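Local coordinates for uncharacterized protein (Acinetobacter baumannii, PDB 4PAR) that probably cleaves DNA containing 5-hydroxymethylcytosine, pairing a Vsr-like endonuclease domain with an SRA-like domain that is expected to recognise the modified base, at residues 50-55 with 93-98; 218-223 with 266-271; 245-250 with 300-305. The protein carries 3 engineered substitutions. All coordinates share one frame; numbering follows the deposited sequence.

Interaction 1 of 3, residues 50-55 with 93-98; sequences VRLSNK and DEPLYS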
loop_
_atom_site.group_PDB
_atom_site.type_symbol
_atom_site.label_atom_id
_atom_site.label_comp_id
_atom_site.label_asym_id
_atom_site.label_seq_id
_atom_site.Cartn_x
_atom_site.Cartn_y
_atom_site.Cartn_z
ATOM N N VAL F 50 8.402 15.673 16.979
ATOM C CA VAL F 50 8.414 16.969 17.661
ATOM C C VAL F 50 8.753 18.108 16.708
ATOM O O VAL F 50 9.316 17.885 15.641
ATOM C CB VAL F 50 9.410 16.984 18.817
ATOM C CG1 VAL F 50 9.076 15.879 19.798
ATOM C CG2 VAL F 50 10.821 16.822 18.291
ATOM N N ARG F 51 8.402 19.330 17.091
ATOM C CA ARG F 51 8.664 20.481 16.232
ATOM C C ARG F 51 9.691 21.406 16.853
ATOM O O ARG F 51 9.456 21.990 17.911
ATOM C CB ARG F 51 7.377 21.247 15.953
ATOM C CG ARG F 51 7.549 22.352 14.949
ATOM C CD ARG F 51 6.209 22.929 14.556
ATOM N NE ARG F 51 5.340 21.938 13.931
ATOM C CZ ARG F 51 5.401 21.602 12.647
ATOM N NH1 ARG F 51 6.301 22.169 11.854
ATOM N NH2 ARG F 51 4.565 20.697 12.157
ATOM N N LEU F 52 10.834 21.525 16.187
ATOM C CA LEU F 52 11.930 22.348 16.678
ATOM C C LEU F 52 11.635 23.828 16.515
ATOM O O LEU F 52 10.575 24.221 16.025
ATOM C CB LEU F 52 13.228 22.024 15.944
ATOM C CG LEU F 52 13.719 20.589 15.835
ATOM C CD1 LEU F 52 15.028 20.589 15.070
ATOM C CD2 LEU F 52 13.897 19.983 17.210
ATOM N N SER F 53 12.606 24.646 16.901
ATOM C CA SER F 53 12.473 26.096 16.819
ATOM C C SER F 53 12.249 26.594 15.410
ATOM O O SER F 53 11.565 27.587 15.218
ATOM C CB SER F 53 13.714 26.773 17.383
ATOM O OG SER F 53 13.898 26.431 18.748
ATOM N N ASN F 54 12.784 25.884 14.425
ATOM C CA ASN F 54 12.966 26.462 13.093
ATOM C C ASN F 54 11.912 26.318 12.010
ATOM O O ASN F 54 12.012 27.014 11.007
ATOM C CB ASN F 54 14.262 25.924 12.499
ATOM C CG ASN F 54 14.568 24.539 12.978
ATOM O OD1 ASN F 54 13.689 23.810 13.466
ATOM N ND2 ASN F 54 15.811 24.151 12.832
ATOM N N LYS F 55 10.871 25.523 12.278
ATOM C CA LYS F 55 9.987 24.858 11.304
ATOM C C LYS F 55 10.390 23.428 10.935
ATOM O O LYS F 55 9.669 22.758 10.212
ATOM C CB LYS F 55 9.874 25.584 9.960
ATOM C CG LYS F 55 10.998 25.231 8.964
ATOM C CD LYS F 55 10.788 25.897 7.624
ATOM C CE LYS F 55 11.986 25.693 6.668
ATOM N NZ LYS F 55 13.170 26.581 6.884
ATOM N N ASP F 93 17.840 21.863 24.514
ATOM C CA ASP F 93 16.790 20.942 24.941
ATOM C C ASP F 93 16.052 20.273 23.775
ATOM O O ASP F 93 15.006 19.655 23.969
ATOM C CB ASP F 93 15.800 21.658 25.862
ATOM C CG ASP F 93 16.004 21.290 27.326
ATOM O OD1 ASP F 93 16.197 20.087 27.614
ATOM O OD2 ASP F 93 15.984 22.198 28.185
ATOM N N GLU F 94 16.575 20.432 22.563
ATOM C CA GLU F 94 15.945 19.849 21.383
ATOM C C GLU F 94 16.789 18.704 20.817
ATOM O O GLU F 94 18.005 18.686 20.995
ATOM C CB GLU F 94 15.733 20.927 20.320
ATOM C CG GLU F 94 14.890 22.095 20.788
ATOM C CD GLU F 94 14.667 23.116 19.693
ATOM O OE1 GLU F 94 15.331 23.002 18.641
ATOM O OE2 GLU F 94 13.832 24.027 19.884
ATOM N N PRO F 95 16.143 17.735 20.142
ATOM C CA PRO F 95 16.853 16.548 19.646
ATOM C C PRO F 95 17.936 16.866 18.619
ATOM O O PRO F 95 17.929 17.938 18.019
ATOM C CB PRO F 95 15.737 15.715 19.009
ATOM C CG PRO F 95 14.658 16.686 18.713
ATOM C CD PRO F 95 14.708 17.684 19.814
ATOM N N LEU F 96 18.870 15.940 18.440
ATOM C CA LEU F 96 19.957 16.122 17.482
ATOM C C LEU F 96 19.569 15.651 16.081
ATOM O O LEU F 96 20.218 16.002 15.094
ATOM C CB LEU F 96 21.209 15.372 17.947
ATOM C CG LEU F 96 22.120 15.943 19.039
ATOM C CD1 LEU F 96 21.430 16.981 19.894
ATOM C CD2 LEU F 96 22.642 14.814 19.912
ATOM N N TYR F 97 18.502 14.863 15.993
ATOM C CA TYR F 97 18.140 14.227 14.731
ATOM C C TYR F 97 16.874 14.827 14.167
ATOM O O TYR F 97 15.871 14.934 14.868
ATOM C CB TYR F 97 17.948 12.720 14.908
ATOM C CG TYR F 97 19.160 11.978 15.412
ATOM C CD1 TYR F 97 19.430 11.902 16.770
ATOM C CD2 TYR F 97 20.025 11.336 14.532
ATOM C CE1 TYR F 97 20.527 11.219 17.243
ATOM C CE2 TYR F 97 21.128 10.648 14.996
ATOM C CZ TYR F 97 21.374 10.595 16.355
ATOM O OH TYR F 97 22.465 9.917 16.844
ATOM N N SER F 98 16.914 15.197 12.892
ATOM C CA SER F 98 15.777 15.849 12.262
ATOM C C SER F 98 15.454 15.218 10.913
ATOM O O SER F 98 16.119 14.282 10.488
ATOM C CB SER F 98 16.053 17.341 12.097
ATOM O OG SER F 98 17.285 17.550 11.431
#

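Interaction 2 of 3, residues 218-223 with 266-271; sequences KKDTLI and PQKRIV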
loop_
_atom_site.group_PDB
_atom_site.type_symbol
_atom_site.label_atom_id
_atom_site.label_comp_id
_atom_site.label_asym_id
_atom_site.label_seq_id
_atom_site.Cartn_x
_atom_site.Cartn_y
_atom_site.Cartn_z
ATOM N N LYS F 218 -21.357 28.271 25.914
ATOM C CA LYS F 218 -20.718 29.580 25.772
ATOM C C LYS F 218 -20.841 30.077 24.331
ATOM O O LYS F 218 -20.456 29.374 23.396
ATOM C CB LYS F 218 -19.245 29.514 26.196
ATOM C CG LYS F 218 -19.020 29.266 27.687
ATOM C CD LYS F 218 -19.559 30.418 28.526
ATOM C CE LYS F 218 -19.453 30.130 30.015
ATOM N NZ LYS F 218 -19.975 31.263 30.829
ATOM N N LYS F 219 -21.367 31.286 24.151
ATOM C CA LYS F 219 -21.636 31.796 22.806
ATOM C C LYS F 219 -20.479 32.621 22.235
ATOM O O LYS F 219 -20.538 33.068 21.088
ATOM C CB LYS F 219 -22.923 32.632 22.795
ATOM C CG LYS F 219 -22.820 33.984 23.484
ATOM C CD LYS F 219 -24.066 34.821 23.235
ATOM C CE LYS F 219 -23.962 36.191 23.886
ATOM N NZ LYS F 219 -25.177 37.025 23.642
ATOM N N ASP F 220 -19.438 32.833 23.035
ATOM C CA ASP F 220 -18.244 33.529 22.559
ATOM C C ASP F 220 -17.121 32.569 22.150
ATOM O O ASP F 220 -16.061 33.006 21.699
ATOM C CB ASP F 220 -17.734 34.503 23.625
ATOM C CG ASP F 220 -17.323 33.804 24.906
ATOM O OD1 ASP F 220 -17.897 32.739 25.216
ATOM O OD2 ASP F 220 -16.425 34.321 25.604
ATOM N N THR F 221 -17.355 31.266 22.306
ATOM C CA THR F 221 -16.339 30.258 21.996
ATOM C C THR F 221 -16.787 29.269 20.919
ATOM O O THR F 221 -17.969 28.945 20.807
ATOM C CB THR F 221 -15.941 29.455 23.248
ATOM O OG1 THR F 221 -17.112 28.885 23.842
ATOM C CG2 THR F 221 -15.242 30.346 24.265
ATOM N N LEU F 222 -15.827 28.780 20.139
ATOM C CA LEU F 222 -16.107 27.809 19.086
ATOM C C LEU F 222 -15.216 26.571 19.209
ATOM O O LEU F 222 -14.002 26.684 19.388
ATOM C CB LEU F 222 -15.918 28.448 17.707
ATOM C CG LEU F 222 -16.205 27.550 16.499
ATOM C CD1 LEU F 222 -17.706 27.389 16.291
ATOM C CD2 LEU F 222 -15.534 28.080 15.238
ATOM N N ILE F 223 -15.821 25.390 19.114
ATOM C CA ILE F 223 -15.055 24.149 19.092
ATOM C C ILE F 223 -14.492 23.959 17.695
ATOM O O ILE F 223 -15.243 23.855 16.728
ATOM C CB ILE F 223 -15.913 22.925 19.454
ATOM C CG1 ILE F 223 -16.861 23.240 20.612
ATOM C CG2 ILE F 223 -15.023 21.736 19.774
ATOM C CD1 ILE F 223 -16.188 23.280 21.951
ATOM N N PRO F 266 -17.259 34.225 16.530
ATOM C CA PRO F 266 -16.877 34.247 17.948
ATOM C C PRO F 266 -15.386 34.495 18.162
ATOM O O PRO F 266 -14.556 33.969 17.421
ATOM C CB PRO F 266 -17.263 32.848 18.432
ATOM C CG PRO F 266 -17.143 32.000 17.218
ATOM C CD PRO F 266 -17.607 32.865 16.082
ATOM N N GLN F 267 -15.061 35.273 19.189
ATOM C CA GLN F 267 -13.700 35.752 19.401
ATOM C C GLN F 267 -12.779 34.737 20.070
ATOM O O GLN F 267 -11.571 34.963 20.172
ATOM C CB GLN F 267 -13.732 37.038 20.225
ATOM C CG GLN F 267 -14.277 38.220 19.452
ATOM C CD GLN F 267 -13.563 38.403 18.129
ATOM O OE1 GLN F 267 -14.154 38.228 17.065
ATOM N NE2 GLN F 267 -12.291 38.776 18.189
ATOM N N LYS F 268 -13.342 33.623 20.521
ATOM C CA LYS F 268 -12.543 32.570 21.140
ATOM C C LYS F 268 -12.781 31.227 20.467
ATOM O O LYS F 268 -13.891 30.932 20.025
ATOM C CB LYS F 268 -12.856 32.459 22.632
ATOM C CG LYS F 268 -12.359 33.619 23.471
ATOM C CD LYS F 268 -12.886 33.517 24.892
ATOM C CE LYS F 268 -12.309 34.611 25.773
ATOM N NZ LYS F 268 -10.825 34.513 25.853
ATOM N N ARG F 269 -11.732 30.417 20.381
ATOM C CA ARG F 269 -11.880 29.060 19.871
ATOM C C ARG F 269 -11.079 28.070 20.706
ATOM O O ARG F 269 -9.883 28.251 20.917
ATOM C CB ARG F 269 -11.445 28.975 18.406
ATOM C CG ARG F 269 -12.418 29.600 17.420
ATOM C CD ARG F 269 -11.964 29.378 15.983
ATOM N NE ARG F 269 -12.835 30.047 15.020
ATOM C CZ ARG F 269 -12.635 30.045 13.706
ATOM N NH1 ARG F 269 -11.592 29.409 13.193
ATOM N NH2 ARG F 269 -13.479 30.680 12.905
ATOM N N ILE F 270 -11.752 27.033 21.196
ATOM C CA ILE F 270 -11.069 25.908 21.822
ATOM C C ILE F 270 -10.669 24.922 20.723
ATOM O O ILE F 270 -11.505 24.487 19.921
ATOM C CB ILE F 270 -11.952 25.230 22.895
ATOM C CG1 ILE F 270 -11.567 23.758 23.076
ATOM C CG2 ILE F 270 -13.420 25.365 22.533
ATOM C CD1 ILE F 270 -12.542 22.776 22.441
ATOM N N VAL F 271 -9.386 24.577 20.680
ATOM C CA VAL F 271 -8.848 23.872 19.524
ATOM C C VAL F 271 -8.509 22.403 19.773
ATOM O O VAL F 271 -7.888 22.052 20.776
ATOM C CB VAL F 271 -7.583 24.575 19.002
ATOM C CG1 VAL F 271 -7.238 24.078 17.609
ATOM C CG2 VAL F 271 -7.795 26.068 18.983
#

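Interaction 3 of 3, residues 245-250 with 300-305; sequences ITEKST and DGAVWK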
loop_
_atom_site.group_PDB
_atom_site.type_symbol
_atom_site.label_atom_id
_atom_site.label_comp_id
_atom_site.label_asym_id
_atom_site.label_seq_id
_atom_site.Cartn_x
_atom_site.Cartn_y
_atom_site.Cartn_z
ATOM N N ILE F 245 -1.552 30.378 16.185
ATOM C CA ILE F 245 -2.043 29.661 15.017
ATOM C C ILE F 245 -2.514 30.627 13.934
ATOM O O ILE F 245 -3.338 31.496 14.198
ATOM C CB ILE F 245 -3.201 28.731 15.390
ATOM C CG1 ILE F 245 -2.711 27.632 16.334
ATOM C CG2 ILE F 245 -3.843 28.148 14.139
ATOM C CD1 ILE F 245 -3.784 26.635 16.730
ATOM N N THR F 246 -2.000 30.478 12.717
ATOM C CA THR F 246 -2.438 31.332 11.615
ATOM C C THR F 246 -3.400 30.597 10.686
ATOM O O THR F 246 -3.118 29.476 10.235
ATOM C CB THR F 246 -1.251 31.861 10.781
ATOM O OG1 THR F 246 -0.730 30.814 9.951
ATOM C CG2 THR F 246 -0.149 32.395 11.687
ATOM N N GLU F 247 -4.536 31.240 10.416
ATOM C CA GLU F 247 -5.545 30.720 9.495
ATOM C C GLU F 247 -5.663 31.576 8.233
ATOM O O GLU F 247 -5.702 32.813 8.297
ATOM C CB GLU F 247 -6.911 30.620 10.181
ATOM C CG GLU F 247 -7.983 29.991 9.290
ATOM C CD GLU F 247 -9.320 29.800 9.990
ATOM O OE1 GLU F 247 -9.501 30.341 11.103
ATOM O OE2 GLU F 247 -10.191 29.105 9.421
ATOM N N LYS F 248 -5.725 30.884 7.097
ATOM C CA LYS F 248 -5.812 31.479 5.771
ATOM C C LYS F 248 -6.674 30.553 4.919
ATOM O O LYS F 248 -7.301 29.641 5.449
ATOM C CB LYS F 248 -4.416 31.662 5.159
ATOM C CG LYS F 248 -4.371 32.572 3.945
ATOM C CD LYS F 248 -3.085 32.408 3.135
ATOM C CE LYS F 248 -3.096 33.325 1.907
ATOM N NZ LYS F 248 -1.749 33.613 1.332
ATOM N N SER F 249 -6.712 30.790 3.612
ATOM C CA SER F 249 -7.359 29.885 2.670
ATOM C C SER F 249 -6.682 29.979 1.308
ATOM O O SER F 249 -5.962 30.936 1.031
ATOM C CB SER F 249 -8.851 30.195 2.542
ATOM O OG SER F 249 -9.439 29.451 1.492
ATOM N N THR F 250 -6.905 28.974 0.466
ATOM C CA THR F 250 -6.320 28.945 -0.871
ATOM C C THR F 250 -6.850 30.084 -1.735
ATOM O O THR F 250 -6.076 30.813 -2.354
ATOM C CB THR F 250 -6.596 27.605 -1.574
ATOM O OG1 THR F 250 -8.007 27.352 -1.585
ATOM C CG2 THR F 250 -5.888 26.473 -0.845
ATOM N N ASP F 300 -1.030 35.740 5.962
ATOM C CA ASP F 300 -1.188 35.140 7.305
ATOM C C ASP F 300 -2.612 35.323 7.847
ATOM O O ASP F 300 -3.124 34.457 8.565
ATOM C CB ASP F 300 -0.161 35.728 8.291
ATOM C CG ASP F 300 1.267 35.307 7.960
ATOM O OD1 ASP F 300 1.507 34.942 6.790
ATOM O OD2 ASP F 300 2.146 35.331 8.850
ATOM N N GLY F 301 -3.248 36.438 7.488
ATOM C CA GLY F 301 -4.679 36.591 7.703
ATOM C C GLY F 301 -5.081 36.480 9.156
ATOM O O GLY F 301 -4.624 37.261 9.988
ATOM N N ALA F 302 -5.948 35.517 9.454
ATOM C CA ALA F 302 -6.403 35.304 10.826
ATOM C C ALA F 302 -5.269 34.813 11.726
ATOM O O ALA F 302 -4.468 33.972 11.325
ATOM C CB ALA F 302 -7.557 34.312 10.853
ATOM N N VAL F 303 -5.210 35.337 12.944
ATOM C CA VAL F 303 -4.190 34.932 13.901
ATOM C C VAL F 303 -4.824 34.685 15.262
ATOM O O VAL F 303 -5.516 35.543 15.801
ATOM C CB VAL F 303 -3.073 35.989 14.021
ATOM C CG1 VAL F 303 -2.284 35.799 15.312
ATOM C CG2 VAL F 303 -2.149 35.918 12.815
ATOM N N TRP F 304 -4.586 33.499 15.806
ATOM C CA TRP F 304 -5.164 33.089 17.075
ATOM C C TRP F 304 -4.052 32.868 18.093
ATOM O O TRP F 304 -3.201 32.005 17.906
ATOM C CB TRP F 304 -5.997 31.813 16.901
ATOM C CG TRP F 304 -7.012 31.898 15.789
ATOM C CD1 TRP F 304 -6.787 31.703 14.455
ATOM C CD2 TRP F 304 -8.409 32.200 15.919
ATOM N NE1 TRP F 304 -7.954 31.869 13.749
ATOM C CE2 TRP F 304 -8.963 32.174 14.623
ATOM C CE3 TRP F 304 -9.242 32.491 17.004
ATOM C CZ2 TRP F 304 -10.314 32.427 14.385
ATOM C CZ3 TRP F 304 -10.581 32.742 16.764
ATOM C CH2 TRP F 304 -11.103 32.711 15.465
ATOM N N LYS F 305 -4.054 33.666 19.156
ATOM C CA LYS F 305 -3.070 33.539 20.226
ATOM C C LYS F 305 -3.643 32.655 21.329
ATOM O O LYS F 305 -4.844 32.699 21.589
ATOM C CB LYS F 305 -2.685 34.919 20.773
ATOM C CG LYS F 305 -1.669 34.906 21.910
ATOM C CD LYS F 305 -1.441 36.308 22.458
ATOM C CE LYS F 305 -0.512 36.290 23.662
ATOM N NZ LYS F 305 -1.096 35.542 24.809
#

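Interaction 1 of 3, residues 50-55 with 93-98
S53 and E94 hold the polar end of this contact. The hydroxyl of S53 gives its proton to the E94 carboxylate, OG to OE2 2.7 Å, and meets that oxygen on its syn side, 22° out of the carboxylate plane. The backbone amide of S53 reaches the same atom in a weak bond, N to OE2 3.3 Å with only 120° at the hydrogen, so one carboxylate oxygen takes both donors of a single residue. The E94 chain is extended beyond CG, with CD anti to CA (chi2 -178°), which carries CD out toward S53. The other oxygen, OE1, rests against the aliphatic part of L52, 3.6 Å from its CB.

Both segments belong to the PvuRts1I-like N-terminal domain of the PD-(D/E)XK clan. Residues 50-51 end strand 45-51 of its five-stranded mixed sheet, whereas 93-96 are loop leading into the short strand 97-99. The contact therefore joins a strand end and the turn after it to a loop, without strand pairing.

Apolar packing continues from the carboxylate. L52 and P95 lie alongside with their side chains running opposite ways, L52 CD2 lying 3.6 Å from P95 CD; the same methyl is 3.7 Å from E94 CB. Farther along, V50 and P95 meet tip to tip, CG2 to CG 3.9 Å. P95 also packs on A58 and T60 of strand 57-64, and V50 on H70 of strand 69-74.

Interaction 2 of 3, residues 218-223 with 266-271
D220 and K268 begin the backbone bonds of a parallel strand pair. K268 N donates to D220 O at 3.0 Å. L222 N then bonds to K268 O at 2.9 Å, and I270 N returns a weak bond to L222 O. L222 thus uses both its N-H and its C=O on strand 268-271, as expected of parallel pairing; the short axes run 28° apart. CA-H...O contacts from T221 to K268 O and from R269 to L222 O supplement these bonds.

Side-chain packing lies on both faces. L222 points the same way as R269, and its CG is anti to the backbone N (chi1 -179°); beyond it, CD2 lies over one face of the R269 guanidinium, 3.3 Å from R269 NE. P266, preceded by a cis peptide, brings CG to 3.8 Å from L222 CB. On the other face I223 CD1 touches I270 CG2 at 3.5 Å, and T221 CG2 meets K268 CB at 3.6 Å.

The charged ends of K268 and R269 find partners outside the pair, E292 and E247. Within the SRA-like domain, strand 221-224 lies between the antiparallel strand 212-214 and strand 268-276, which pairs on its far edge with strand 283-295.

Interaction 3 of 3, residues 245-250 with 300-305
E247 OE1 is gripped by two groups. R269, on strand 268-276, forms a salt bridge with it, and the indole of W304 adds a weak hydrogen bond, NE1 to OE1 3.4 Å with 136° at the hydrogen. The E247 chain starts with CG anti to the backbone N (chi1 -176°) and stays extended beyond it. The carboxylate and indole planes are 39° apart. E247 CB, by contrast, lies in the plane of the ring at its edge, 3.9 Å from W304 NE1. The bridge to R269, which lies outside these two segments, probably stabilises a negative charge on this buried carboxylate.

Backbone bonds hold the strands in antiparallel register. I245 and W304 form a hydrogen-bonded pair: I245 N to W304 O and W304 N to I245 O are both 2.9 Å. I245 O also lies at the indole edge, 3.5 Å from W304 CD1. At the next hydrogen-bonded pair, E247 N meets A302 O at 2.9 Å, and the return bond, A302 N to E247 O, is weak.

Packing divides between the two faces. E247 CB sits 3.8 Å from A302 CB on the face that carries W304, and W262 of helix 252-264 covers both E247 and A302. T246 and V303 form the non-hydrogen-bonded pair on the opposite face, CG2 to CG2 4.2 Å.

The short strand 244-247 lies between strand 236-238 and the long strand 302-312, extending the mixed sheet of the SRA-like domain, a member of the PUA clan.

Interactions 2 and 3 are parts of one sheet in the SRA-like domain, their centres 15 Å apart. They touch directly: R269 NH1 of 266-271 lies 3.1 Å from E247 OE1 of 245-250 in a salt bridge, while R269 NE packs 3.2 Å from W304 CH2 of 300-305. The segments alternate along the chain, so the two pairings interleave in sequence. Interaction 1 belongs to the endonuclease-like domain and touches neither; its centre is 31 Å from that of interaction 2 and 23 Å from that of interaction 3. The nearest atoms lie about 16, 11 and 12 Å from the bound DNA for interactions 1, 2 and 3, which places all three away from direct DNA contact.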